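Local coordinates for protein thermotoga maritima TmcAL (Thermotoga maritima, PDB 5Y0T) that belongs to the HIGH nucleotidyl transferase family of the HUP clan and is built round a mostly parallel, Rossmann-like sheet that binds a nucleotide, at residues 6-11 / 33-38; 10-15 / 227-232; 49-54 / 238-243; 55-60 / 417-422. All coordinates share one frame; numbering follows the deposited sequence.

Overall arrangement
Contact 1 is the most central and wholly buried. It pairs two parallel strands by backbone bonds and ends at the adenosine-5'-rp-alpha-thio-triphosphate (TAT). Contacts 2, 3 and 4 lie farther out. Contact 2 starts from the same loop, shares Y10 and N11, and holds the HIGH signature to the turn before helix 231-242. Contacts 3 and 4 both use helix 52-61. Contact 3 docks its start on helix 231-242 through packing of E240 on I50 and A54 and bridging waters. Contact 4 packs its next turns on strand 419-421 with apolar groups, partly exposed on the strand side. R55 bonds to E9 O and Y10 O, tying contact 4 to contact 1. The R239–E57 salt bridge ties contact 3 to contact 4.

Contact 1 (6-11 / 33-38); sequences VVVEYN and TIAVMS. With TAT (adenosine-5'-rp-alpha-thio-triphosphate), chain E.
This is a parallel strand pair in the Rossmann-like sheet, buried near the middle of the chain. Strands 3-8 and 32-38 are the two strands of a beta-alpha-beta crossover through helix 15-28. Their segments cross at -25°. Four backbone bonds join them, from V6 N to I34 O, V36 N to V6 O, V8 N to V36 O and S38 N to V8 O. The bond from V36 N to V6 O is 2.9 Å long and runs nearly along the C=O axis.

V6, A35, V8 and M37 share one face of the sheet. V6 CG2 meets A35 CB at 3.7 Å, and V8 CG2 meets M37 CB, also at 3.7 Å. V7 and V36 lie side by side on the other face, with V7 CG2 and V36 CG1 3.9 Å apart. V8 CB sits 3.6 Å above the centre of the Y10 ring. M37 SD approaches the same ring obliquely, as a Met-aromatic contact.

Just past V8, S38 OG donates to E9 OE2 at 2.8 Å, and OE2 receives it on its anti lone pair. Q43 N also bonds to E9 OE2. The backbone turns at E9 and Y10, and both N-H groups grip one oxygen of TAT. O2A lies 2.8 Å from E9 N and 2.9 Å from Y10 N.

Helix 79-92 covers the V7 face through F82 and A86. Helix 15-28 covers the opposite face, where H20 meets V6 and L21 meets Y10. Strand 66-70 pairs with the outer side of 32-38, and strand 98-103 with that of 3-8.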
# COMPACT_ATOMS: atom_id res chain seq x y z
N VAL A 6 20.92 -17.12 22.41
CA VAL A 6 21.09 -17.50 21.01
C VAL A 6 20.25 -16.55 20.14
O VAL A 6 19.16 -16.12 20.53
CB VAL A 6 20.73 -18.98 20.72
CG1 VAL A 6 21.67 -19.94 21.51
CG2 VAL A 6 19.26 -19.30 21.04
N VAL A 7 20.80 -16.23 18.97
CA VAL A 7 20.16 -15.34 17.99
C VAL A 7 19.64 -16.22 16.87
O VAL A 7 20.41 -16.96 16.27
CB VAL A 7 21.15 -14.31 17.42
CG1 VAL A 7 20.45 -13.41 16.37
CG2 VAL A 7 21.77 -13.49 18.56
N VAL A 8 18.34 -16.18 16.61
CA VAL A 8 17.73 -17.19 15.74
C VAL A 8 16.60 -16.62 14.90
O VAL A 8 16.06 -15.56 15.18
CB VAL A 8 17.16 -18.39 16.56
CG1 VAL A 8 18.25 -19.05 17.41
CG2 VAL A 8 16.01 -17.92 17.45
N GLU A 9 16.25 -17.36 13.85
CA GLU A 9 15.13 -17.03 12.97
C GLU A 9 14.19 -18.23 12.94
O GLU A 9 12.98 -18.06 12.98
CB GLU A 9 15.62 -16.61 11.60
CG GLU A 9 16.37 -15.28 11.69
CD GLU A 9 16.34 -14.50 10.40
OE1 GLU A 9 16.82 -15.04 9.38
OE2 GLU A 9 15.81 -13.37 10.39
N TYR A 10 14.75 -19.43 12.74
CA TYR A 10 13.98 -20.67 12.80
C TYR A 10 12.87 -20.65 11.74
O TYR A 10 11.69 -20.75 12.08
CB TYR A 10 13.37 -20.88 14.21
CG TYR A 10 14.37 -21.20 15.32
CD1 TYR A 10 15.63 -21.74 15.04
CD2 TYR A 10 14.04 -20.99 16.66
CE1 TYR A 10 16.54 -22.05 16.06
CE2 TYR A 10 14.93 -21.29 17.68
CZ TYR A 10 16.17 -21.83 17.39
OH TYR A 10 17.05 -22.14 18.42
N ASN A 11 13.26 -20.57 10.47
CA ASN A 11 12.31 -20.36 9.37
C ASN A 11 12.38 -21.44 8.30
O ASN A 11 12.76 -21.15 7.17
CB ASN A 11 12.56 -18.99 8.71
CG ASN A 11 11.48 -18.62 7.69
OD1 ASN A 11 10.38 -19.16 7.71
ND2 ASN A 11 11.81 -17.71 6.78
N THR A 33 18.39 -21.01 28.97
CA THR A 33 18.64 -20.63 27.59
C THR A 33 17.57 -19.65 27.11
O THR A 33 16.38 -19.92 27.23
CB THR A 33 18.66 -21.87 26.68
OG1 THR A 33 19.72 -22.73 27.09
CG2 THR A 33 18.86 -21.48 25.22
N ILE A 34 18.02 -18.52 26.58
CA ILE A 34 17.14 -17.48 26.10
C ILE A 34 17.41 -17.27 24.61
O ILE A 34 18.56 -17.14 24.20
CB ILE A 34 17.39 -16.17 26.86
CG1 ILE A 34 17.01 -16.35 28.34
CG2 ILE A 34 16.61 -15.03 26.23
CD1 ILE A 34 17.43 -15.15 29.20
N ALA A 35 16.35 -17.24 23.81
CA ALA A 35 16.51 -16.97 22.37
C ALA A 35 15.92 -15.62 22.02
O ALA A 35 14.88 -15.26 22.54
CB ALA A 35 15.84 -18.06 21.54
N VAL A 36 16.61 -14.85 21.17
CA VAL A 36 16.03 -13.67 20.56
C VAL A 36 15.82 -14.05 19.10
O VAL A 36 16.76 -14.43 18.40
CB VAL A 36 16.91 -12.37 20.72
CG1 VAL A 36 18.31 -12.50 20.06
CG2 VAL A 36 16.16 -11.14 20.19
N MET A 37 14.56 -13.96 18.67
CA MET A 37 14.10 -14.55 17.42
C MET A 37 13.41 -13.49 16.55
O MET A 37 12.59 -12.73 17.03
CB MET A 37 13.12 -15.70 17.70
CG MET A 37 12.70 -16.52 16.48
SD MET A 37 11.38 -17.70 16.86
CE MET A 37 9.97 -16.59 16.82
N SER A 38 13.75 -13.47 15.27
CA SER A 38 13.00 -12.68 14.31
C SER A 38 11.53 -13.07 14.35
O SER A 38 11.19 -14.24 14.51
CB SER A 38 13.56 -12.87 12.90
OG SER A 38 14.86 -12.32 12.80
N1 TAT E . 24.78 -26.75 11.83
C2 TAT E . 25.11 -26.04 12.93
N3 TAT E . 24.49 -24.90 13.28
C4 TAT E . 23.48 -24.40 12.54
C5 TAT E . 23.05 -25.13 11.34
C6 TAT E . 23.78 -26.37 11.01
N6 TAT E . 23.45 -27.10 9.92
N7 TAT E . 22.03 -24.42 10.80
C8 TAT E . 21.81 -23.34 11.59
N9 TAT E . 22.68 -23.33 12.63
PA TAT E . 19.05 -19.28 12.13
PB TAT E . 20.37 -19.85 9.57
PG TAT E . 20.01 -21.61 7.31
C1' TAT E . 22.76 -22.31 13.69
O1A TAT E . 19.55 -23.06 7.29
O1B TAT E . 20.27 -18.71 8.60
S1G TAT E . 19.81 -17.51 12.38
C2' TAT E . 23.02 -20.93 13.06
O2' TAT E . 24.39 -20.76 12.71
O2A TAT E . 17.61 -19.50 12.56
O2B TAT E . 21.68 -20.13 10.24
O2G TAT E . 19.09 -20.70 6.53
C3' TAT E . 22.55 -20.01 14.16
O3' TAT E . 23.59 -19.79 15.14
O3A TAT E . 19.13 -19.77 10.60
O3B TAT E . 19.83 -21.20 8.86
O3G TAT E . 21.48 -21.38 7.02
C4' TAT E . 21.41 -20.79 14.81
O4' TAT E . 21.53 -22.16 14.39
C5' TAT E . 20.04 -20.27 14.37
O5' TAT E . 19.97 -20.31 12.95

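Contact 2 (10-15 / 227-232); sequences YNPFHN and DSLPED. With TAT (adenosine-5'-rp-alpha-thio-triphosphate), chain E.
The HIGH signature of the family, here reading HNGH from H14 to H17, lies at the start of helix 15-28 and is met by the turn between helices 222-228 and 231-242. H14 is the N-cap residue of its helix, and P230 is that of helix 231-242. The two segments run almost at right angles, their CA atoms nearest at H14 and L229.

The H14 ring turns away from this turn toward TAT. Its CG takes the crowded position between backbone N and carbonyl carbon, chi1 53°. NE2 then donates to TAT O1A at 3.0 Å, and TAT N7 lies at the ring edge, in plane. The ring also stacks on H17, whose ND1 accepts from H14 N.

Apolar groups meet round P12 and F13. P12, which follows a cis peptide bond, sets its CG 3.8 Å from L229 CD2, crossing it at about a right angle. P230 CG lies 3.9 Å from F13 CD1, at the edge of that ring. F13 CD2 in turn sits over the centre of one face of the Y10 ring. Helix 210-218 packs on P12 and H14 through I213.

N15 has the most surface buried here. Its backbone N donates to S228 O at 3.0 Å, in the carbonyl plane. Its ND2 makes weak bonds to D227 O, at 3.2 Å, and to R206 O, while OD1 rests 3.2 Å from P230 N, which lacks a hydrogen.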
# COMPACT_ATOMS: atom_id res chain seq x y z
N TYR A 10 14.75 -19.43 12.74
CA TYR A 10 13.98 -20.67 12.80
C TYR A 10 12.87 -20.65 11.74
O TYR A 10 11.69 -20.75 12.08
CB TYR A 10 13.37 -20.88 14.21
CG TYR A 10 14.37 -21.20 15.32
CD1 TYR A 10 15.63 -21.74 15.04
CD2 TYR A 10 14.04 -20.99 16.66
CE1 TYR A 10 16.54 -22.05 16.06
CE2 TYR A 10 14.93 -21.29 17.68
CZ TYR A 10 16.17 -21.83 17.39
OH TYR A 10 17.05 -22.14 18.42
N ASN A 11 13.26 -20.57 10.47
CA ASN A 11 12.31 -20.36 9.37
C ASN A 11 12.38 -21.44 8.30
O ASN A 11 12.76 -21.15 7.17
CB ASN A 11 12.56 -18.99 8.71
CG ASN A 11 11.48 -18.62 7.69
OD1 ASN A 11 10.38 -19.16 7.71
ND2 ASN A 11 11.81 -17.71 6.78
N PRO A 12 11.99 -22.69 8.64
CA PRO A 12 11.49 -23.22 9.91
C PRO A 12 12.59 -23.79 10.84
O PRO A 12 13.76 -23.87 10.44
CB PRO A 12 10.58 -24.35 9.45
CG PRO A 12 11.39 -24.95 8.30
CD PRO A 12 12.00 -23.73 7.59
N PHE A 13 12.20 -24.24 12.04
CA PHE A 13 13.17 -24.86 12.95
C PHE A 13 13.49 -26.22 12.38
O PHE A 13 12.59 -27.06 12.28
CB PHE A 13 12.60 -25.00 14.37
CG PHE A 13 13.61 -25.42 15.41
CD1 PHE A 13 14.16 -26.70 15.39
CD2 PHE A 13 13.99 -24.54 16.40
CE1 PHE A 13 15.09 -27.09 16.35
CE2 PHE A 13 14.93 -24.93 17.36
CZ PHE A 13 15.48 -26.19 17.32
N HIS A 14 14.75 -26.46 12.03
CA HIS A 14 15.08 -27.72 11.38
C HIS A 14 16.15 -28.48 12.15
O HIS A 14 16.51 -28.11 13.26
CB HIS A 14 15.52 -27.49 9.91
CG HIS A 14 16.63 -26.49 9.73
ND1 HIS A 14 17.78 -26.50 10.48
CD2 HIS A 14 16.76 -25.47 8.85
CE1 HIS A 14 18.58 -25.52 10.08
NE2 HIS A 14 17.98 -24.88 9.08
N ASN A 15 16.62 -29.57 11.57
CA ASN A 15 17.59 -30.41 12.26
C ASN A 15 18.91 -29.70 12.55
O ASN A 15 19.54 -29.94 13.58
CB ASN A 15 17.83 -31.69 11.45
CG ASN A 15 16.62 -32.60 11.45
OD1 ASN A 15 15.76 -32.50 12.33
ND2 ASN A 15 16.56 -33.50 10.47
N ASP A 227 11.56 -35.33 7.00
CA ASP A 227 12.93 -35.82 7.22
C ASP A 227 13.93 -34.73 7.63
O ASP A 227 15.00 -35.04 8.17
CB ASP A 227 13.46 -36.50 5.96
CG ASP A 227 12.72 -37.77 5.63
OD1 ASP A 227 12.10 -38.36 6.55
OD2 ASP A 227 12.77 -38.19 4.45
N SER A 228 13.59 -33.48 7.36
CA SER A 228 14.47 -32.34 7.65
C SER A 228 14.23 -31.65 8.98
O SER A 228 15.02 -30.78 9.38
CB SER A 228 14.33 -31.30 6.53
OG SER A 228 14.57 -31.88 5.26
N LEU A 229 13.13 -31.99 9.65
CA LEU A 229 12.72 -31.24 10.85
C LEU A 229 12.58 -32.17 12.05
O LEU A 229 12.26 -33.34 11.89
CB LEU A 229 11.38 -30.52 10.64
CG LEU A 229 11.12 -29.63 9.43
CD1 LEU A 229 9.72 -29.00 9.55
CD2 LEU A 229 12.19 -28.56 9.26
N PRO A 230 12.83 -31.64 13.24
CA PRO A 230 12.47 -32.39 14.45
C PRO A 230 10.95 -32.63 14.47
O PRO A 230 10.19 -31.83 13.92
CB PRO A 230 12.91 -31.48 15.59
CG PRO A 230 13.91 -30.55 15.00
CD PRO A 230 13.48 -30.35 13.56
N GLU A 231 10.52 -33.70 15.12
CA GLU A 231 9.10 -34.07 15.16
C GLU A 231 8.19 -32.94 15.65
O GLU A 231 7.16 -32.64 15.03
CB GLU A 231 8.91 -35.30 16.04
CG GLU A 231 7.52 -35.90 15.96
CD GLU A 231 7.40 -37.19 16.74
OE1 GLU A 231 8.36 -37.55 17.46
OE2 GLU A 231 6.34 -37.85 16.63
N ASP A 232 8.56 -32.29 16.75
CA ASP A 232 7.68 -31.23 17.27
C ASP A 232 7.61 -30.04 16.32
O ASP A 232 6.60 -29.33 16.27
CB ASP A 232 8.14 -30.74 18.64
CG ASP A 232 7.84 -31.73 19.75
OD1 ASP A 232 6.98 -32.62 19.56
OD2 ASP A 232 8.46 -31.61 20.82
N1 TAT E . 24.78 -26.75 11.83
C2 TAT E . 25.11 -26.04 12.93
N3 TAT E . 24.49 -24.90 13.28
C4 TAT E . 23.48 -24.40 12.54
C5 TAT E . 23.05 -25.13 11.34
C6 TAT E . 23.78 -26.37 11.01
N6 TAT E . 23.45 -27.10 9.92
N7 TAT E . 22.03 -24.42 10.80
C8 TAT E . 21.81 -23.34 11.59
N9 TAT E . 22.68 -23.33 12.63
PA TAT E . 19.05 -19.28 12.13
PB TAT E . 20.37 -19.85 9.57
PG TAT E . 20.01 -21.61 7.31
C1' TAT E . 22.76 -22.31 13.69
O1A TAT E . 19.55 -23.06 7.29
O1B TAT E . 20.27 -18.71 8.60
S1G TAT E . 19.81 -17.51 12.38
C2' TAT E . 23.02 -20.93 13.06
O2' TAT E . 24.39 -20.76 12.71
O2A TAT E . 17.61 -19.50 12.56
O2B TAT E . 21.68 -20.13 10.24
O2G TAT E . 19.09 -20.70 6.53
C3' TAT E . 22.55 -20.01 14.16
O3' TAT E . 23.59 -19.79 15.14
O3A TAT E . 19.13 -19.77 10.60
O3B TAT E . 19.83 -21.20 8.86
O3G TAT E . 21.48 -21.38 7.02
C4' TAT E . 21.41 -20.79 14.81
O4' TAT E . 21.53 -22.16 14.39
C5' TAT E . 20.04 -20.27 14.37
O5' TAT E . 19.97 -20.31 12.95
O HOH W 1 13.86 -35.61 11.12

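Contact 3 (49-54 / 238-243); sequences VIDKFA and MREINE
E240 carries the largest share of this contact, and A54 and I50 receive it. It docks the start of helix 52-61 against the last turns of helix 231-242. E240 bends at chi2 (-62°), so its chain folds over both partners. Its CB meets I50 CG2 at 3.8 Å, the two side chains crossing at about a right angle. Its carboxylate carbon CD comes to 3.7 Å from A54 CB.

R239, one residue before, holds the carboxylate. NE and NH2 both grip OE2, side-on and within the guanidinium plane. R239 NE lies 2.8 Å from E240 OE2, which uses its anti lone pair. NH2 reaches OE2 from above the carboxylate plane. R245 adds a salt bridge to OE2, and R239 NH1 forms one with E57. R239 NH2 also lies against A54 CB, 3.8 Å away.

D51 is the N-cap of helix 52-61. Its OD1 takes A54 N at 3.0 Å, and its OD2 forms a salt bridge with R412. Two waters link this cap to E240 OE1. One accepts from D51 N, the other donates to D51 OD1. A third water runs from R239 NH2 to F53 O.

D51 OD1 and E240 OE1 are 4.3 Å apart. The bridging water donates to each, and R412, R239 and R245 lie at the other oxygens. This probably offsets the repulsion and lets both groups stay ionised while buried.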
# COMPACT_ATOMS: atom_id res chain seq x y z
N VAL A 49 7.76 -18.65 7.28
CA VAL A 49 6.83 -19.52 6.58
C VAL A 49 5.62 -19.85 7.48
O VAL A 49 4.53 -20.12 6.97
CB VAL A 49 7.55 -20.79 6.07
CG1 VAL A 49 8.00 -21.70 7.24
CG2 VAL A 49 6.67 -21.52 5.07
N ILE A 50 5.81 -19.81 8.80
CA ILE A 50 4.70 -19.79 9.77
C ILE A 50 5.02 -18.70 10.78
O ILE A 50 6.17 -18.25 10.84
CB ILE A 50 4.50 -21.12 10.51
CG1 ILE A 50 5.81 -21.59 11.15
CG2 ILE A 50 3.95 -22.20 9.57
CD1 ILE A 50 5.64 -22.94 11.90
N ASP A 51 4.05 -18.26 11.59
CA ASP A 51 4.28 -16.99 12.29
C ASP A 51 5.09 -17.17 13.57
O ASP A 51 5.47 -18.28 13.94
CB ASP A 51 2.94 -16.25 12.56
CG ASP A 51 2.08 -16.88 13.64
OD1 ASP A 51 2.51 -17.78 14.39
OD2 ASP A 51 0.92 -16.42 13.75
N LYS A 52 5.38 -16.05 14.23
CA LYS A 52 6.33 -16.06 15.34
C LYS A 52 5.76 -16.76 16.57
O LYS A 52 6.51 -17.30 17.39
CB LYS A 52 6.74 -14.62 15.69
CG LYS A 52 5.58 -13.78 16.24
CD LYS A 52 5.91 -12.29 16.22
CE LYS A 52 4.71 -11.48 16.73
NZ LYS A 52 5.01 -10.00 16.72
N PHE A 53 4.44 -16.78 16.69
CA PHE A 53 3.83 -17.47 17.84
C PHE A 53 4.00 -18.98 17.72
O PHE A 53 4.32 -19.68 18.69
CB PHE A 53 2.35 -17.07 17.95
CG PHE A 53 2.14 -15.58 18.09
CD1 PHE A 53 2.55 -14.92 19.23
CD2 PHE A 53 1.55 -14.86 17.07
CE1 PHE A 53 2.37 -13.54 19.35
CE2 PHE A 53 1.37 -13.49 17.19
CZ PHE A 53 1.78 -12.84 18.33
N ALA A 54 3.82 -19.49 16.51
CA ALA A 54 4.07 -20.90 16.24
C ALA A 54 5.56 -21.23 16.39
O ALA A 54 5.94 -22.24 17.01
CB ALA A 54 3.58 -21.27 14.84
N MET A 238 2.56 -28.58 10.54
CA MET A 238 1.31 -29.19 10.06
C MET A 238 0.07 -28.57 10.71
O MET A 238 -0.96 -28.37 10.05
CB MET A 238 1.33 -30.70 10.31
CG MET A 238 2.32 -31.46 9.44
SD MET A 238 1.90 -31.37 7.68
CE MET A 238 3.18 -30.28 7.06
N ARG A 239 0.18 -28.26 12.00
CA ARG A 239 -0.91 -27.60 12.74
C ARG A 239 -1.29 -26.29 12.08
O ARG A 239 -2.48 -26.00 11.88
CB ARG A 239 -0.50 -27.34 14.19
CG ARG A 239 -1.61 -26.67 15.03
CD ARG A 239 -1.08 -26.15 16.36
NE ARG A 239 -0.38 -24.87 16.20
CZ ARG A 239 0.38 -24.32 17.14
NH1 ARG A 239 0.57 -24.93 18.30
NH2 ARG A 239 0.97 -23.15 16.90
N GLU A 240 -0.29 -25.48 11.74
CA GLU A 240 -0.56 -24.18 11.15
C GLU A 240 -1.14 -24.34 9.75
O GLU A 240 -2.03 -23.59 9.35
CB GLU A 240 0.71 -23.32 11.11
CG GLU A 240 1.28 -23.01 12.48
CD GLU A 240 0.32 -22.20 13.32
OE1 GLU A 240 0.08 -21.04 12.95
OE2 GLU A 240 -0.22 -22.73 14.34
N ILE A 241 -0.64 -25.31 9.01
CA ILE A 241 -1.14 -25.54 7.66
C ILE A 241 -2.59 -26.06 7.72
O ILE A 241 -3.44 -25.60 6.96
CB ILE A 241 -0.24 -26.53 6.90
CG1 ILE A 241 1.14 -25.88 6.68
CG2 ILE A 241 -0.88 -26.95 5.56
CD1 ILE A 241 2.13 -26.78 5.97
N ASN A 242 -2.87 -26.98 8.65
CA ASN A 242 -4.23 -27.50 8.84
C ASN A 242 -5.27 -26.45 9.18
O ASN A 242 -6.45 -26.63 8.88
CB ASN A 242 -4.26 -28.55 9.95
CG ASN A 242 -3.55 -29.81 9.56
OD1 ASN A 242 -3.32 -30.06 8.38
ND2 ASN A 242 -3.19 -30.62 10.55
N GLU A 243 -4.84 -25.38 9.86
CA GLU A 243 -5.76 -24.31 10.24
C GLU A 243 -5.74 -23.12 9.27
O GLU A 243 -6.44 -22.14 9.50
CB GLU A 243 -5.45 -23.82 11.65
CG GLU A 243 -5.72 -24.87 12.72
CD GLU A 243 -5.55 -24.33 14.13
OE1 GLU A 243 -6.01 -23.20 14.41
OE2 GLU A 243 -4.95 -25.04 14.95
O HOH W 2 1.59 -19.52 11.12
O HOH W 3 0.49 -19.51 15.16
O HOH W 4 2.09 -21.48 19.13

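Contact 4 (55-60 / 417-422); sequences RAEIAL and HPIFLR
I419 and L421 point from a short edge strand onto one side of helix 52-61. I419 has the most surface buried. Its CG2, anti to the backbone N, touches the aliphatic part of E57, 3.8 Å from E57 CB and equally near E57 CG. The same methyl lies 4.0 Å from L60 CD1, and L60 CD1 also rests against I419 O. L421 reaches the next turn, with CD1 3.7 Å from L60 CB. A56 CB makes a looser contact with I419 CG1. All of this is van der Waals packing.

The E57 chain is extended, with CG anti to the backbone N (chi1 -177°), and crosses I419 at about a right angle. Its carboxylate then goes to salt bridges with R61 and R239. R55, on another side of the helix, bonds to E9 O and Y10 O, which ties the helix to the loop that binds TAT.

The helix axis passes 8.7 Å from the strand axis at 26°, close to parallel. Strand 419-421 pairs in parallel with strand 337-343, which runs antiparallel to strand 66-70. A56 and L60 also pack on V67 of strand 66-70, and A56 on L340, while helix 231-242 meets E57 and I58 through I236.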
# COMPACT_ATOMS: atom_id res chain seq x y z
N ARG A 55 6.42 -20.39 15.84
CA ARG A 55 7.85 -20.70 15.89
C ARG A 55 8.41 -20.52 17.32
O ARG A 55 9.31 -21.24 17.73
CB ARG A 55 8.61 -19.86 14.85
CG ARG A 55 8.64 -20.53 13.47
CD ARG A 55 8.81 -19.53 12.31
NE ARG A 55 9.86 -18.55 12.58
CZ ARG A 55 9.62 -17.26 12.77
NH1 ARG A 55 8.37 -16.80 12.69
NH2 ARG A 55 10.62 -16.43 13.03
N ALA A 56 7.84 -19.59 18.09
CA ALA A 56 8.21 -19.47 19.51
C ALA A 56 7.90 -20.75 20.28
O ALA A 56 8.69 -21.23 21.10
CB ALA A 56 7.50 -18.28 20.16
N GLU A 57 6.73 -21.33 20.00
CA GLU A 57 6.37 -22.55 20.70
C GLU A 57 7.32 -23.70 20.35
O GLU A 57 7.71 -24.48 21.23
CB GLU A 57 4.92 -22.97 20.38
CG GLU A 57 4.52 -24.19 21.16
CD GLU A 57 3.09 -24.65 20.91
OE1 GLU A 57 2.26 -23.85 20.43
OE2 GLU A 57 2.82 -25.83 21.19
N ILE A 58 7.67 -23.82 19.07
CA ILE A 58 8.68 -24.82 18.69
C ILE A 58 10.00 -24.62 19.43
O ILE A 58 10.59 -25.58 19.94
CB ILE A 58 8.95 -24.81 17.16
CG1 ILE A 58 7.66 -25.14 16.38
CG2 ILE A 58 10.07 -25.79 16.82
CD1 ILE A 58 7.74 -24.81 14.88
N ALA A 59 10.44 -23.37 19.54
CA ALA A 59 11.72 -23.10 20.21
C ALA A 59 11.66 -23.59 21.66
O ALA A 59 12.57 -24.27 22.15
CB ALA A 59 12.05 -21.60 20.15
N LEU A 60 10.55 -23.28 22.33
CA LEU A 60 10.33 -23.77 23.69
C LEU A 60 10.38 -25.29 23.76
O LEU A 60 11.01 -25.86 24.66
CB LEU A 60 8.99 -23.29 24.23
CG LEU A 60 8.83 -21.77 24.34
CD1 LEU A 60 7.48 -21.44 24.99
CD2 LEU A 60 10.00 -21.14 25.12
N HIS A 417 -1.37 -14.25 23.77
CA HIS A 417 -0.43 -13.97 24.85
C HIS A 417 0.84 -14.82 24.66
O HIS A 417 0.84 -15.75 23.87
CB HIS A 417 -1.11 -14.21 26.21
CG HIS A 417 -2.14 -13.17 26.52
ND1 HIS A 417 -3.48 -13.35 26.26
CD2 HIS A 417 -2.02 -11.90 26.99
CE1 HIS A 417 -4.15 -12.26 26.59
NE2 HIS A 417 -3.28 -11.36 27.04
N PRO A 418 1.93 -14.48 25.38
CA PRO A 418 3.15 -15.30 25.29
C PRO A 418 2.84 -16.78 25.40
O PRO A 418 2.09 -17.19 26.30
CB PRO A 418 3.96 -14.83 26.50
CG PRO A 418 3.58 -13.38 26.63
CD PRO A 418 2.13 -13.29 26.23
N ILE A 419 3.42 -17.57 24.51
CA ILE A 419 3.24 -19.02 24.60
C ILE A 419 3.72 -19.50 25.96
O ILE A 419 4.76 -19.07 26.44
CB ILE A 419 4.01 -19.76 23.49
CG1 ILE A 419 3.70 -19.15 22.11
CG2 ILE A 419 3.76 -21.28 23.56
CD1 ILE A 419 2.21 -19.03 21.82
N PHE A 420 2.96 -20.41 26.59
CA PHE A 420 3.42 -21.00 27.85
C PHE A 420 3.31 -22.53 27.86
O PHE A 420 2.26 -23.08 27.54
CB PHE A 420 2.64 -20.43 29.05
CG PHE A 420 3.09 -20.99 30.38
CD1 PHE A 420 4.24 -20.51 30.99
CD2 PHE A 420 2.41 -22.03 30.98
CE1 PHE A 420 4.70 -21.05 32.19
CE2 PHE A 420 2.85 -22.58 32.19
CZ PHE A 420 3.99 -22.08 32.79
N LEU A 421 4.38 -23.20 28.28
CA LEU A 421 4.37 -24.67 28.35
C LEU A 421 4.78 -25.10 29.74
O LEU A 421 5.78 -24.61 30.25
CB LEU A 421 5.32 -25.28 27.32
CG LEU A 421 5.12 -24.87 25.86
CD1 LEU A 421 6.15 -25.56 24.96
CD2 LEU A 421 3.72 -25.22 25.42
N ARG A 422 4.02 -26.02 30.33
CA ARG A 422 4.40 -26.57 31.62
C ARG A 422 5.58 -27.51 31.44
O ARG A 422 5.80 -28.04 30.36
CB ARG A 422 3.23 -27.30 32.26
CG ARG A 422 2.05 -26.39 32.52
CD ARG A 422 0.98 -27.09 33.33
NE ARG A 422 1.47 -27.41 34.66
CZ ARG A 422 0.70 -27.87 35.64
NH1 ARG A 422 -0.60 -28.06 35.43
NH2 ARG A 422 1.23 -28.14 36.83